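Glutathione S-transferase (Rhodospirillum rubrum F11, PDB 4O7H) probably catalyses the conjugation of glutathione to electrophilic substrates, as expected of a dimeric glutathione S-transferase. Local coordinates at residues V16-A21 with R201-E206; I164-H169 with K188-L193; H7-A12 with E113-R118; E105-L110 with S171-A176; V50-E55 with T60-W65. All coordinates share one frame; numbering follows the deposited sequence.

Interaction 1: V16-A21 with R201-E206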
# COMPACT_ATOMS: atom_id res chain seq x y z
N VAL A 16 0.55 -5.49 12.78
CA VAL A 16 1.53 -6.54 12.95
C VAL A 16 1.52 -7.11 14.39
O VAL A 16 1.59 -8.31 14.58
CB VAL A 16 2.92 -6.07 12.50
CG1 VAL A 16 3.97 -7.14 12.79
CG2 VAL A 16 2.97 -5.80 10.98
N ARG A 17 1.35 -6.25 15.38
CA ARG A 17 1.26 -6.70 16.73
C ARG A 17 0.06 -7.66 16.90
O ARG A 17 0.19 -8.71 17.54
CB ARG A 17 1.07 -5.55 17.74
CG ARG A 17 2.26 -4.63 17.84
CD ARG A 17 2.05 -3.66 18.98
NE ARG A 17 2.30 -4.33 20.26
CZ ARG A 17 2.21 -3.68 21.43
NH1 ARG A 17 1.82 -2.42 21.46
NH2 ARG A 17 2.55 -4.30 22.56
N VAL A 18 -1.09 -7.28 16.38
CA VAL A 18 -2.27 -8.15 16.43
C VAL A 18 -2.01 -9.46 15.70
O VAL A 18 -2.35 -10.57 16.21
CB VAL A 18 -3.53 -7.43 15.95
CG1 VAL A 18 -4.72 -8.41 15.88
CG2 VAL A 18 -3.83 -6.19 16.81
N ALA A 19 -1.39 -9.38 14.52
CA ALA A 19 -1.09 -10.59 13.72
C ALA A 19 -0.14 -11.55 14.46
O ALA A 19 -0.36 -12.75 14.49
CB ALA A 19 -0.50 -10.17 12.38
N LEU A 20 0.92 -11.02 15.07
CA LEU A 20 1.87 -11.83 15.78
C LEU A 20 1.13 -12.61 16.90
O LEU A 20 1.35 -13.81 17.10
CB LEU A 20 2.94 -10.91 16.37
CG LEU A 20 3.99 -10.44 15.35
CD1 LEU A 20 4.78 -9.28 15.97
CD2 LEU A 20 4.92 -11.56 14.90
N ALA A 21 0.27 -11.91 17.63
CA ALA A 21 -0.50 -12.51 18.73
C ALA A 21 -1.49 -13.57 18.20
O ALA A 21 -1.66 -14.64 18.80
CB ALA A 21 -1.20 -11.46 19.55
N ARG A 201 -5.47 -6.89 23.15
CA ARG A 201 -5.39 -6.33 24.50
C ARG A 201 -4.31 -5.24 24.65
O ARG A 201 -4.60 -4.20 25.23
CB ARG A 201 -5.19 -7.44 25.54
CG ARG A 201 -5.30 -6.86 26.96
CD ARG A 201 -5.03 -7.89 28.05
NE ARG A 201 -6.29 -8.44 28.56
CZ ARG A 201 -6.89 -9.55 28.13
NH1 ARG A 201 -6.35 -10.31 27.17
NH2 ARG A 201 -8.04 -9.92 28.69
N PRO A 202 -3.08 -5.41 24.14
CA PRO A 202 -2.10 -4.33 24.31
C PRO A 202 -2.51 -3.00 23.66
O PRO A 202 -2.21 -1.93 24.14
CB PRO A 202 -0.82 -4.87 23.60
CG PRO A 202 -1.00 -6.31 23.55
CD PRO A 202 -2.48 -6.58 23.47
N LEU A 203 -3.24 -3.08 22.56
CA LEU A 203 -3.71 -1.85 21.92
C LEU A 203 -4.69 -1.10 22.81
O LEU A 203 -4.79 0.12 22.75
CB LEU A 203 -4.44 -2.14 20.60
CG LEU A 203 -3.58 -2.46 19.40
CD1 LEU A 203 -2.68 -3.64 19.64
CD2 LEU A 203 -4.50 -2.70 18.19
N LEU A 204 -5.39 -1.85 23.64
CA LEU A 204 -6.37 -1.24 24.55
C LEU A 204 -5.76 -0.70 25.80
O LEU A 204 -6.25 0.31 26.32
CB LEU A 204 -7.51 -2.20 24.91
CG LEU A 204 -8.27 -2.72 23.71
CD1 LEU A 204 -9.43 -3.57 24.23
CD2 LEU A 204 -8.77 -1.60 22.81
N THR A 205 -4.72 -1.35 26.29
CA THR A 205 -4.15 -0.95 27.60
C THR A 205 -3.02 0.05 27.55
O THR A 205 -2.78 0.79 28.50
CB THR A 205 -3.72 -2.19 28.39
OG1 THR A 205 -2.70 -2.89 27.70
CG2 THR A 205 -4.88 -3.16 28.57
N GLU A 206 -2.29 0.07 26.45
CA GLU A 206 -1.16 0.99 26.34
C GLU A 206 -1.66 2.40 25.97
O GLU A 206 -2.74 2.59 25.41
CB GLU A 206 -0.13 0.41 25.31
CG GLU A 206 0.47 -0.90 25.76
CD GLU A 206 1.45 -1.52 24.74
OE1 GLU A 206 1.80 -0.80 23.78
OE2 GLU A 206 1.83 -2.68 24.97
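Arg17, on helix 11-22, and Glu206, just past the end of helix 201-205, meet in a two-pronged salt bridge. Arg17 NH1 donates a hydrogen to Glu206 OE1 at 2.8 Å, and Arg17 NH2 to Glu206 OE2 at 3.0 Å. Both oxygens lie close to the guanidinium plane, but the carboxylate is rolled 39° against it: OE1 is met from above the carboxylate plane, OE2 on its syn side but tilted. A bend at chi3 (77°) in the arginine swings its NH1/NH2 end toward Glu206, whose own chain is extended beyond CG. Arg17 NE bonds to Tyr27 OH, which fixes the turn of the group from behind.

Nonpolar contacts flank the ion pair. Pro202 lies over one guanidinium face, with its CB 3.6 Å from Arg17 NH2. At the next residue of each helix, Val18 CG2 sits 3.8 Å from Leu203 CD2, the side chains crossing at about a right angle and both resting on Cys168.

The contact ties the thioredoxin-like N-terminal domain to a short helix near the chain's end. With all three guanidinium nitrogens bonded and a proline on one face, the buried arginine's charge is probably well compensated and its rotation restricted.

Interaction 2: I164-H169 with K188-L193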
# COMPACT_ATOMS: atom_id res chain seq x y z
N ILE A 164 -8.25 -7.39 10.85
CA ILE A 164 -7.19 -6.83 11.68
C ILE A 164 -6.85 -5.40 11.22
O ILE A 164 -6.76 -4.47 12.02
CB ILE A 164 -5.97 -7.69 11.66
CG1 ILE A 164 -6.26 -9.05 12.34
CG2 ILE A 164 -4.84 -7.04 12.43
CD1 ILE A 164 -5.16 -10.04 12.09
N THR A 165 -6.71 -5.23 9.92
CA THR A 165 -6.35 -3.93 9.34
C THR A 165 -7.44 -2.88 9.66
O THR A 165 -7.14 -1.81 10.18
CB THR A 165 -6.12 -4.06 7.82
OG1 THR A 165 -5.12 -5.08 7.56
CG2 THR A 165 -5.65 -2.71 7.24
N ALA A 166 -8.69 -3.22 9.36
CA ALA A 166 -9.80 -2.30 9.59
C ALA A 166 -9.90 -1.92 11.10
O ALA A 166 -10.05 -0.72 11.45
CB ALA A 166 -11.12 -2.92 9.11
N ALA A 167 -9.77 -2.90 11.98
CA ALA A 167 -9.93 -2.68 13.41
C ALA A 167 -8.75 -1.86 13.92
O ALA A 167 -8.91 -1.05 14.84
CB ALA A 167 -10.04 -4.02 14.15
N CYS A 168 -7.55 -2.07 13.36
CA CYS A 168 -6.36 -1.34 13.85
C CYS A 168 -6.48 0.13 13.45
O CYS A 168 -6.18 1.03 14.26
CB CYS A 168 -5.07 -1.97 13.39
SG CYS A 168 -4.69 -3.46 14.30
N HIS A 169 -6.94 0.41 12.23
CA HIS A 169 -7.19 1.80 11.83
C HIS A 169 -8.25 2.41 12.74
O HIS A 169 -8.05 3.49 13.28
CB HIS A 169 -7.63 1.82 10.39
CG HIS A 169 -6.48 1.91 9.44
ND1 HIS A 169 -5.86 0.83 8.85
CD2 HIS A 169 -5.81 3.00 9.01
CE1 HIS A 169 -4.91 1.27 8.04
NE2 HIS A 169 -4.83 2.57 8.18
N LYS A 188 -20.22 -1.40 14.85
CA LYS A 188 -19.88 -1.38 16.26
C LYS A 188 -19.79 -2.78 16.88
O LYS A 188 -18.83 -3.11 17.63
CB LYS A 188 -20.93 -0.55 17.01
CG LYS A 188 -20.54 -0.34 18.47
CD LYS A 188 -21.63 0.34 19.28
CE LYS A 188 -21.30 0.16 20.75
NZ LYS A 188 -22.34 0.73 21.65
N GLU A 189 -20.76 -3.61 16.57
CA GLU A 189 -20.76 -4.98 17.09
C GLU A 189 -19.57 -5.78 16.60
O GLU A 189 -19.02 -6.54 17.35
CB GLU A 189 -22.08 -5.70 16.79
CG GLU A 189 -23.18 -5.23 17.75
CD GLU A 189 -22.68 -5.00 19.20
OE1 GLU A 189 -22.26 -5.99 19.89
OE2 GLU A 189 -22.67 -3.80 19.66
N TRP A 190 -19.22 -5.62 15.33
CA TRP A 190 -18.06 -6.29 14.77
C TRP A 190 -16.79 -5.84 15.46
O TRP A 190 -15.93 -6.65 15.83
CB TRP A 190 -18.01 -6.07 13.24
CG TRP A 190 -16.58 -6.27 12.68
CD1 TRP A 190 -16.01 -7.40 12.30
CD2 TRP A 190 -15.60 -5.24 12.47
NE1 TRP A 190 -14.73 -7.20 11.84
CE2 TRP A 190 -14.45 -5.86 11.97
CE3 TRP A 190 -15.59 -3.88 12.69
CZ2 TRP A 190 -13.29 -5.15 11.71
CZ3 TRP A 190 -14.45 -3.16 12.46
CH2 TRP A 190 -13.31 -3.79 11.95
N TYR A 191 -16.66 -4.53 15.69
CA TYR A 191 -15.45 -4.02 16.36
C TYR A 191 -15.37 -4.54 17.77
O TYR A 191 -14.32 -4.84 18.26
CB TYR A 191 -15.38 -2.50 16.31
CG TYR A 191 -14.12 -1.90 16.92
CD1 TYR A 191 -12.92 -1.94 16.24
CD2 TYR A 191 -14.12 -1.40 18.19
CE1 TYR A 191 -11.78 -1.41 16.80
CE2 TYR A 191 -13.00 -0.86 18.75
CZ TYR A 191 -11.81 -0.86 18.04
OH TYR A 191 -10.66 -0.33 18.63
N ALA A 192 -16.50 -4.62 18.46
CA ALA A 192 -16.49 -5.17 19.82
C ALA A 192 -15.98 -6.59 19.86
O ALA A 192 -15.31 -6.97 20.81
CB ALA A 192 -17.92 -5.09 20.38
N LEU A 193 -16.32 -7.37 18.83
CA LEU A 193 -15.81 -8.72 18.73
C LEU A 193 -14.31 -8.74 18.52
O LEU A 193 -13.58 -9.50 19.23
CB LEU A 193 -16.47 -9.50 17.64
CG LEU A 193 -17.91 -9.93 17.83
CD1 LEU A 193 -18.32 -10.61 16.52
CD2 LEU A 193 -17.98 -10.89 19.00
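Ala166 CB touches the far corner of the Trp190 ring, 3.7 Å from Trp190 CH2, approaching obliquely. Next along helix 161-175, Ala167 takes both aromatic side chains of helix 185-195. Its backbone N lies at the indole edge, 3.7 Å from Trp190 CH2, and its methyl CB is 3.9 Å from the same carbon. Ala167 O in turn lies in the plane of the Tyr191 ring, at its edge, 3.5 Å from Tyr191 CE1. Ala167 is therefore met edge-on by both rings, the indole at its N and the phenol ring at its O.

Trp190 has CG anti to its backbone N (chi1 158°), which carries the six-membered ring across to the partner helix, while NE1 bonds to Asp163 OD1 near the start of that helix and holds the indole in its turn. The short alanine side chains let the rings lie against the backbone itself. At the last residue of 164-169, His169 ND1 folds back to bond Thr165 O at 3.2 Å, on the side leading away from Trp190.

The segment axes are 10.5 Å apart and nearly perpendicular, at 99°. Helix 161-175 packs on helices 185-195 and 85-119 within the helical C-terminal domain, and on helix 11-22 of the N-terminal domain.

Interaction 3: H7-A12 with E113-R118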
# COMPACT_ATOMS: atom_id res chain seq x y z
N HIS A 7 5.37 1.82 17.01
CA HIS A 7 4.89 2.86 17.88
C HIS A 7 3.39 2.85 17.87
O HIS A 7 2.77 2.37 16.92
CB HIS A 7 5.50 4.23 17.62
CG HIS A 7 5.20 4.84 16.31
ND1 HIS A 7 3.96 5.35 15.98
CD2 HIS A 7 6.01 5.14 15.27
CE1 HIS A 7 4.00 5.90 14.78
NE2 HIS A 7 5.24 5.79 14.32
N GLY A 8 2.81 3.36 18.93
CA GLY A 8 1.37 3.28 19.11
C GLY A 8 0.56 4.05 18.10
O GLY A 8 -0.64 3.75 17.94
N LEU A 9 1.13 5.03 17.41
CA LEU A 9 0.36 5.79 16.47
C LEU A 9 0.34 5.20 15.06
O LEU A 9 -0.23 5.77 14.17
CB LEU A 9 0.95 7.21 16.38
CG LEU A 9 0.81 7.98 17.70
CD1 LEU A 9 1.29 9.40 17.44
CD2 LEU A 9 -0.63 8.00 18.14
N SER A 10 0.99 4.07 14.87
CA SER A 10 1.12 3.50 13.53
C SER A 10 0.06 2.41 13.32
O SER A 10 0.12 1.40 14.01
CB SER A 10 2.49 2.82 13.39
OG SER A 10 2.58 2.00 12.19
N PRO A 11 -0.87 2.60 12.37
CA PRO A 11 -1.81 1.52 12.12
C PRO A 11 -1.16 0.25 11.63
O PRO A 11 -1.62 -0.84 11.99
CB PRO A 11 -2.76 2.09 11.08
CG PRO A 11 -2.06 3.27 10.51
CD PRO A 11 -1.15 3.79 11.54
N ALA A 12 -0.15 0.37 10.80
CA ALA A 12 0.52 -0.81 10.31
C ALA A 12 1.20 -1.60 11.41
O ALA A 12 1.21 -2.82 11.43
CB ALA A 12 1.53 -0.43 9.24
N GLU A 113 -3.49 15.21 13.04
CA GLU A 113 -3.99 16.45 13.62
C GLU A 113 -4.29 16.33 15.10
O GLU A 113 -4.03 17.26 15.88
CB GLU A 113 -5.21 16.95 12.86
CG GLU A 113 -4.96 17.25 11.38
CD GLU A 113 -3.82 18.23 11.16
OE1 GLU A 113 -3.68 19.19 11.96
OE2 GLU A 113 -3.06 18.05 10.18
N LYS A 114 -4.82 15.19 15.52
CA LYS A 114 -5.25 15.04 16.91
C LYS A 114 -4.32 14.28 17.82
O LYS A 114 -4.39 14.42 19.05
CB LYS A 114 -6.63 14.41 16.95
CG LYS A 114 -7.63 15.33 16.29
CD LYS A 114 -9.03 14.86 16.46
CE LYS A 114 -9.48 15.01 17.89
NZ LYS A 114 -10.94 14.75 17.95
N LEU A 115 -3.45 13.44 17.24
CA LEU A 115 -2.60 12.64 18.05
C LEU A 115 -1.14 13.04 17.88
O LEU A 115 -0.48 13.38 18.87
CB LEU A 115 -2.81 11.16 17.74
CG LEU A 115 -4.24 10.69 17.96
CD1 LEU A 115 -4.36 9.20 17.68
CD2 LEU A 115 -4.69 11.02 19.39
N LEU A 116 -0.62 12.97 16.66
CA LEU A 116 0.79 13.23 16.45
C LEU A 116 1.13 14.67 16.85
O LEU A 116 2.13 14.89 17.50
CB LEU A 116 1.23 12.98 14.99
CG LEU A 116 2.73 13.25 14.80
CD1 LEU A 116 3.60 12.34 15.66
CD2 LEU A 116 3.14 13.17 13.34
N LYS A 117 0.27 15.62 16.51
CA LYS A 117 0.62 17.02 16.78
C LYS A 117 0.75 17.28 18.24
O LYS A 117 1.57 18.11 18.65
CB LYS A 117 -0.37 17.98 16.16
CG LYS A 117 -0.06 18.23 14.70
CD LYS A 117 -0.59 19.56 14.22
CE LYS A 117 -1.11 19.41 12.80
NZ LYS A 117 -1.40 20.69 12.10
N ARG A 118 -0.03 16.58 19.05
CA ARG A 118 0.07 16.74 20.48
C ARG A 118 1.30 16.05 21.03
O ARG A 118 1.92 16.52 21.99
CB ARG A 118 -1.20 16.24 21.15
CG ARG A 118 -2.43 17.08 20.83
CD ARG A 118 -3.62 16.60 21.63
NE ARG A 118 -3.31 16.46 23.05
CZ ARG A 118 -4.14 15.92 23.94
NH1 ARG A 118 -5.33 15.50 23.55
NH2 ARG A 118 -3.79 15.82 25.21
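Leu9 reaches Leu115 and Leu116 from the loop between strand 3-6 and helix 11-22, the first beta-alpha connection of the thioredoxin-like domain. The loop makes a type I beta turn from His7 to Ser10, closed by Ser10 N bonding to His7 O, and the turn leaves the Leu9 side chain directed at helix 85-119 of the C-terminal domain.

From Leu9 CB the chain runs to CG, placed anti to the carbonyl carbon (chi1 -65°), and then forks into two methyls that divide the helix between them. CD2 takes Leu115: it lies 3.9 Å from Leu115 CB and equally close to Leu115 CD1, the two side chains crossing at a slant. CD1 turns to the next residue, settling 4.0 Å from Leu116 CA and 4.1 Å from Leu116 N, so it meets the helix backbone as much as a side chain.

The receiving surface is a wider pi-type turn at 113-116. Ile208 also packs on Leu9, and Tyr175 of helix 161-175 on Leu115, so this hydrophobic bridge between the domains is shared with neighbouring parts of the fold. Ser10 meanwhile caps the start of helix 11-22 through Ala13 N. At the outer end of the leucine fork, Leu9 CD1 stands 4.1 Å from Leu116 CD1.

Interaction 4: E105-L110 with S171-A176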
# COMPACT_ATOMS: atom_id res chain seq x y z
N GLU A 105 -8.34 8.91 3.78
CA GLU A 105 -9.54 9.69 3.99
C GLU A 105 -9.82 9.98 5.47
O GLU A 105 -10.55 10.93 5.79
CB GLU A 105 -10.75 8.98 3.39
CG GLU A 105 -10.71 8.90 1.86
CD GLU A 105 -11.87 8.16 1.19
OE1 GLU A 105 -12.76 7.60 1.86
OE2 GLU A 105 -11.92 8.16 -0.07
N VAL A 106 -9.30 9.14 6.35
CA VAL A 106 -9.65 9.18 7.78
C VAL A 106 -8.42 9.13 8.70
O VAL A 106 -8.15 10.02 9.50
CB VAL A 106 -10.63 8.02 8.11
CG1 VAL A 106 -11.05 8.13 9.57
CG2 VAL A 106 -11.86 7.96 7.19
N THR A 107 -7.66 8.04 8.65
CA THR A 107 -6.56 7.87 9.57
C THR A 107 -5.48 8.94 9.50
O THR A 107 -5.08 9.53 10.52
CB THR A 107 -5.89 6.50 9.35
OG1 THR A 107 -6.92 5.51 9.28
CG2 THR A 107 -4.97 6.21 10.55
N GLU A 108 -5.00 9.22 8.29
CA GLU A 108 -3.95 10.23 8.14
C GLU A 108 -4.35 11.57 8.71
O GLU A 108 -3.62 12.07 9.54
CB GLU A 108 -3.51 10.41 6.69
CG GLU A 108 -2.50 9.38 6.28
CD GLU A 108 -1.91 9.62 4.89
OE1 GLU A 108 -2.36 10.51 4.16
OE2 GLU A 108 -1.01 8.85 4.55
N PRO A 109 -5.49 12.13 8.28
CA PRO A 109 -5.79 13.44 8.87
C PRO A 109 -6.07 13.40 10.38
O PRO A 109 -5.59 14.24 11.13
CB PRO A 109 -7.00 13.89 8.11
CG PRO A 109 -7.61 12.68 7.50
CD PRO A 109 -6.42 11.82 7.20
N LEU A 110 -6.80 12.42 10.86
CA LEU A 110 -7.17 12.47 12.30
C LEU A 110 -6.00 12.16 13.19
O LEU A 110 -5.81 12.75 14.24
CB LEU A 110 -8.37 11.59 12.57
CG LEU A 110 -9.69 12.05 11.95
CD1 LEU A 110 -10.81 11.05 12.07
CD2 LEU A 110 -10.19 13.39 12.55
N SER A 171 -9.10 1.62 15.66
CA SER A 171 -8.64 1.76 17.04
C SER A 171 -7.97 3.09 17.23
O SER A 171 -8.03 3.69 18.34
CB SER A 171 -7.75 0.61 17.48
OG SER A 171 -6.44 0.63 16.96
N LEU A 172 -7.30 3.58 16.19
CA LEU A 172 -6.63 4.89 16.32
C LEU A 172 -7.65 6.03 16.21
O LEU A 172 -7.55 7.01 16.97
CB LEU A 172 -5.54 5.05 15.28
CG LEU A 172 -4.28 4.33 15.73
CD1 LEU A 172 -3.44 4.05 14.48
CD2 LEU A 172 -3.55 5.17 16.78
N ILE A 173 -8.67 5.87 15.38
CA ILE A 173 -9.77 6.85 15.33
C ILE A 173 -10.48 6.86 16.67
O ILE A 173 -10.83 7.93 17.18
CB ILE A 173 -10.78 6.58 14.20
CG1 ILE A 173 -10.06 6.32 12.84
CG2 ILE A 173 -11.74 7.75 14.04
CD1 ILE A 173 -8.88 7.24 12.56
N ASP A 174 -10.58 5.71 17.29
CA ASP A 174 -11.28 5.60 18.58
C ASP A 174 -10.42 6.20 19.68
O ASP A 174 -10.96 6.87 20.57
CB ASP A 174 -11.62 4.15 18.86
CG ASP A 174 -12.74 3.97 19.86
OD1 ASP A 174 -13.71 4.70 19.79
OD2 ASP A 174 -12.67 2.99 20.67
N TYR A 175 -9.11 6.00 19.64
CA TYR A 175 -8.21 6.65 20.59
C TYR A 175 -8.37 8.19 20.57
O TYR A 175 -8.31 8.85 21.64
CB TYR A 175 -6.76 6.21 20.29
CG TYR A 175 -5.82 6.48 21.43
CD1 TYR A 175 -5.39 7.76 21.70
CD2 TYR A 175 -5.38 5.44 22.22
CE1 TYR A 175 -4.52 7.98 22.77
CE2 TYR A 175 -4.53 5.64 23.30
CZ TYR A 175 -4.12 6.94 23.56
OH TYR A 175 -3.25 7.17 24.61
N ALA A 176 -8.62 8.75 19.38
CA ALA A 176 -8.87 10.17 19.19
C ALA A 176 -10.29 10.59 19.54
O ALA A 176 -10.59 11.79 19.54
CB ALA A 176 -8.55 10.57 17.75
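Ile173 against Val106, Thr107 and Leu110 is a buried, nonpolar helix-helix contact within the all-helical C-terminal domain of the glutathione S-transferase fold, joining the long helix 85-119 to helix 161-175. The two segments run in broadly the same direction, their axes 9.9 Å apart and crossing at 43°, and the backbones come closest at Thr107 and Ile173, whose CA atoms are 6.7 Å apart.

Ile173 enters the partner surface with both of its branches. The longer one ends in CD1, which lies 3.8 Å from Val106 CG1 and just as near the main chain at Thr107 CA. With CG1 anti to the carbonyl carbon (chi1 -48°) and the chain folded again at chi2 (-42°), this methyl is brought over to helix 85-119. The shorter branch faces Leu110. The isoleucine crosses each of its three partners at about a right angle. Around this core, Phe102 also packs on Ile173 and Val137 of helix 127-150 on Val106, while helix 85-119 is kinked where Pro109 N lacks a bond to the preceding turn.

Shortening Ile173 to an alanine here would remove both branches, and is likely to open a gap between the helices and leave Val106 and Leu110 without their shared partner. The second branch makes its contact through Ile173 CG2, 4.0 Å from Leu110 CD1.

Interaction 5: V50-E55 with T60-W65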
# COMPACT_ATOMS: atom_id res chain seq x y z
N VAL A 50 8.14 2.55 11.07
CA VAL A 50 7.71 1.32 11.66
C VAL A 50 6.48 0.75 10.89
O VAL A 50 5.74 1.52 10.27
CB VAL A 50 7.36 1.46 13.15
CG1 VAL A 50 8.63 1.78 13.94
CG2 VAL A 50 6.27 2.52 13.36
N PRO A 51 6.24 -0.56 10.96
CA PRO A 51 6.93 -1.63 11.70
C PRO A 51 8.13 -2.21 11.01
O PRO A 51 8.26 -2.20 9.76
CB PRO A 51 5.88 -2.72 11.83
CG PRO A 51 5.04 -2.54 10.59
CD PRO A 51 5.02 -1.08 10.30
N VAL A 52 9.04 -2.73 11.84
CA VAL A 52 10.14 -3.56 11.36
C VAL A 52 10.20 -4.80 12.28
O VAL A 52 10.26 -4.64 13.52
CB VAL A 52 11.49 -2.82 11.44
CG1 VAL A 52 12.61 -3.71 10.96
CG2 VAL A 52 11.43 -1.56 10.58
N LEU A 53 10.20 -5.98 11.68
CA LEU A 53 10.35 -7.24 12.40
C LEU A 53 11.78 -7.75 12.27
O LEU A 53 12.31 -7.81 11.14
CB LEU A 53 9.38 -8.27 11.86
CG LEU A 53 9.36 -9.68 12.47
CD1 LEU A 53 8.76 -9.65 13.87
CD2 LEU A 53 8.62 -10.62 11.56
N VAL A 54 12.38 -8.11 13.42
CA VAL A 54 13.73 -8.75 13.40
C VAL A 54 13.62 -10.12 14.10
O VAL A 54 13.21 -10.23 15.28
CB VAL A 54 14.80 -7.88 14.06
CG1 VAL A 54 16.18 -8.51 13.87
CG2 VAL A 54 14.73 -6.45 13.54
N GLU A 55 13.85 -11.17 13.32
CA GLU A 55 13.83 -12.52 13.84
C GLU A 55 15.08 -12.74 14.70
O GLU A 55 16.02 -12.00 14.63
CB GLU A 55 13.76 -13.55 12.73
CG GLU A 55 12.48 -13.54 11.90
CD GLU A 55 11.32 -14.26 12.54
OE1 GLU A 55 11.23 -14.29 13.79
OE2 GLU A 55 10.52 -14.82 11.77
N THR A 60 15.61 -9.38 8.99
CA THR A 60 14.91 -8.12 9.18
C THR A 60 13.90 -7.91 8.06
O THR A 60 14.29 -7.87 6.87
CB THR A 60 15.90 -6.98 9.17
OG1 THR A 60 16.83 -7.16 10.24
CG2 THR A 60 15.23 -5.66 9.37
N ILE A 61 12.61 -7.84 8.42
CA ILE A 61 11.52 -7.68 7.47
C ILE A 61 10.88 -6.33 7.72
O ILE A 61 10.48 -5.99 8.85
CB ILE A 61 10.47 -8.81 7.63
CG1 ILE A 61 11.14 -10.20 7.77
CG2 ILE A 61 9.43 -8.73 6.53
CD1 ILE A 61 11.92 -10.67 6.59
N THR A 62 10.81 -5.54 6.65
CA THR A 62 10.37 -4.14 6.72
C THR A 62 9.10 -3.99 5.85
O THR A 62 9.00 -4.64 4.80
CB THR A 62 11.51 -3.29 6.15
OG1 THR A 62 12.69 -3.41 6.99
CG2 THR A 62 11.13 -1.93 5.98
N ASP A 63 8.19 -3.14 6.27
CA ASP A 63 6.92 -2.81 5.62
C ASP A 63 5.84 -3.73 6.17
O ASP A 63 6.01 -4.95 6.23
CB ASP A 63 6.89 -2.93 4.08
CG ASP A 63 5.50 -2.71 3.53
OD1 ASP A 63 5.01 -1.58 3.61
OD2 ASP A 63 4.90 -3.66 2.99
N GLY A 64 4.72 -3.14 6.58
CA GLY A 64 3.61 -3.91 7.15
C GLY A 64 3.15 -5.05 6.25
O GLY A 64 2.90 -6.17 6.71
N TRP A 65 2.94 -4.78 4.97
CA TRP A 65 2.44 -5.79 4.09
C TRP A 65 3.49 -6.88 3.92
O TRP A 65 3.19 -8.08 3.98
CB TRP A 65 2.03 -5.24 2.73
CG TRP A 65 0.81 -4.41 2.69
CD1 TRP A 65 -0.00 -4.03 3.73
CD2 TRP A 65 0.26 -3.76 1.50
NE1 TRP A 65 -1.04 -3.20 3.25
CE2 TRP A 65 -0.88 -3.01 1.91
CE3 TRP A 65 0.66 -3.71 0.14
CZ2 TRP A 65 -1.66 -2.29 1.00
CZ3 TRP A 65 -0.10 -3.04 -0.72
CH2 TRP A 65 -1.24 -2.30 -0.31
O HOH W 1 7.48 -0.37 7.69
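Leu53 and Ile61 pair tightly at the middle of the hairpin formed by strands 52-54 and 60-62. Leu53 N bonds to Ile61 O at 2.8 Å, and Ile61 N returns a bond to Leu53 O at 2.7 Å. Thr60 CA adds a C-H...O contact to Leu53 O. The side chains of Leu53 and Ile61 share one face of the sheet, where helix 64-74 packs on them through Tyr70.

The non-hydrogen-bonded pairs to either side, Val52 with Thr62 and Val54 with Thr60, put their side chains on the other face, which is more open at Val54 and Thr60. Thr60 has CG2 anti to its backbone N and OG1 beside it (chi1 -61°), which sends the methyl diagonally across to Val52 CG1, 3.6 Å from CG2, and leaves OG1 3.9 Å from Val54 CG1, bonded to Gly58 O in the turn. A glycine in place of Thr60 would probably leave Val52 CG1 without its methyl neighbour and Gly58 O without the hydroxyl that holds it.

This is the edge hairpin of the thioredoxin-like sheet, with strand 60-62 outermost and 52-54 joined to 3-6. The cis peptide before Pro51 is the hallmark cis-proline of that fold, which in relatives borders the glutathione site.

At Pro51 the strands part, and one water bridges them in an otherwise buried place, donating to Pro51 O at 2.9 Å and accepting weakly from Asp63 N. Pro51 CG only brushes Gly64 CA at 4.0 Å. Asp63 caps helix 64-74 through Ala66 N and forms a salt bridge with Arg100 of the second subunit.

How the interactions relate
Along the chain, interactions 2, 4 and 5 are nested inside the loop closed by interaction 1, and 5 also inside that of 3. Interactions 1 and 3 cross; 1 uses helix 11-22 and 3 the loop leading into it, so the N-terminal domain is tied to later parts of the chain at two places. Interactions 2 and 4 share helix 161-175, and 3 and 4 share helix 85-119. Interactions 3 and 4 lie closest, their centres about 8 Å apart; 2 and 5 are farthest, about 23 Å between centres. Val18 packs on Ile164 and Cys168, linking 1 to 2, and Pro51 meets Val16 and Ala12. Helix 11-22 thus lies between the sheet and the helical domain.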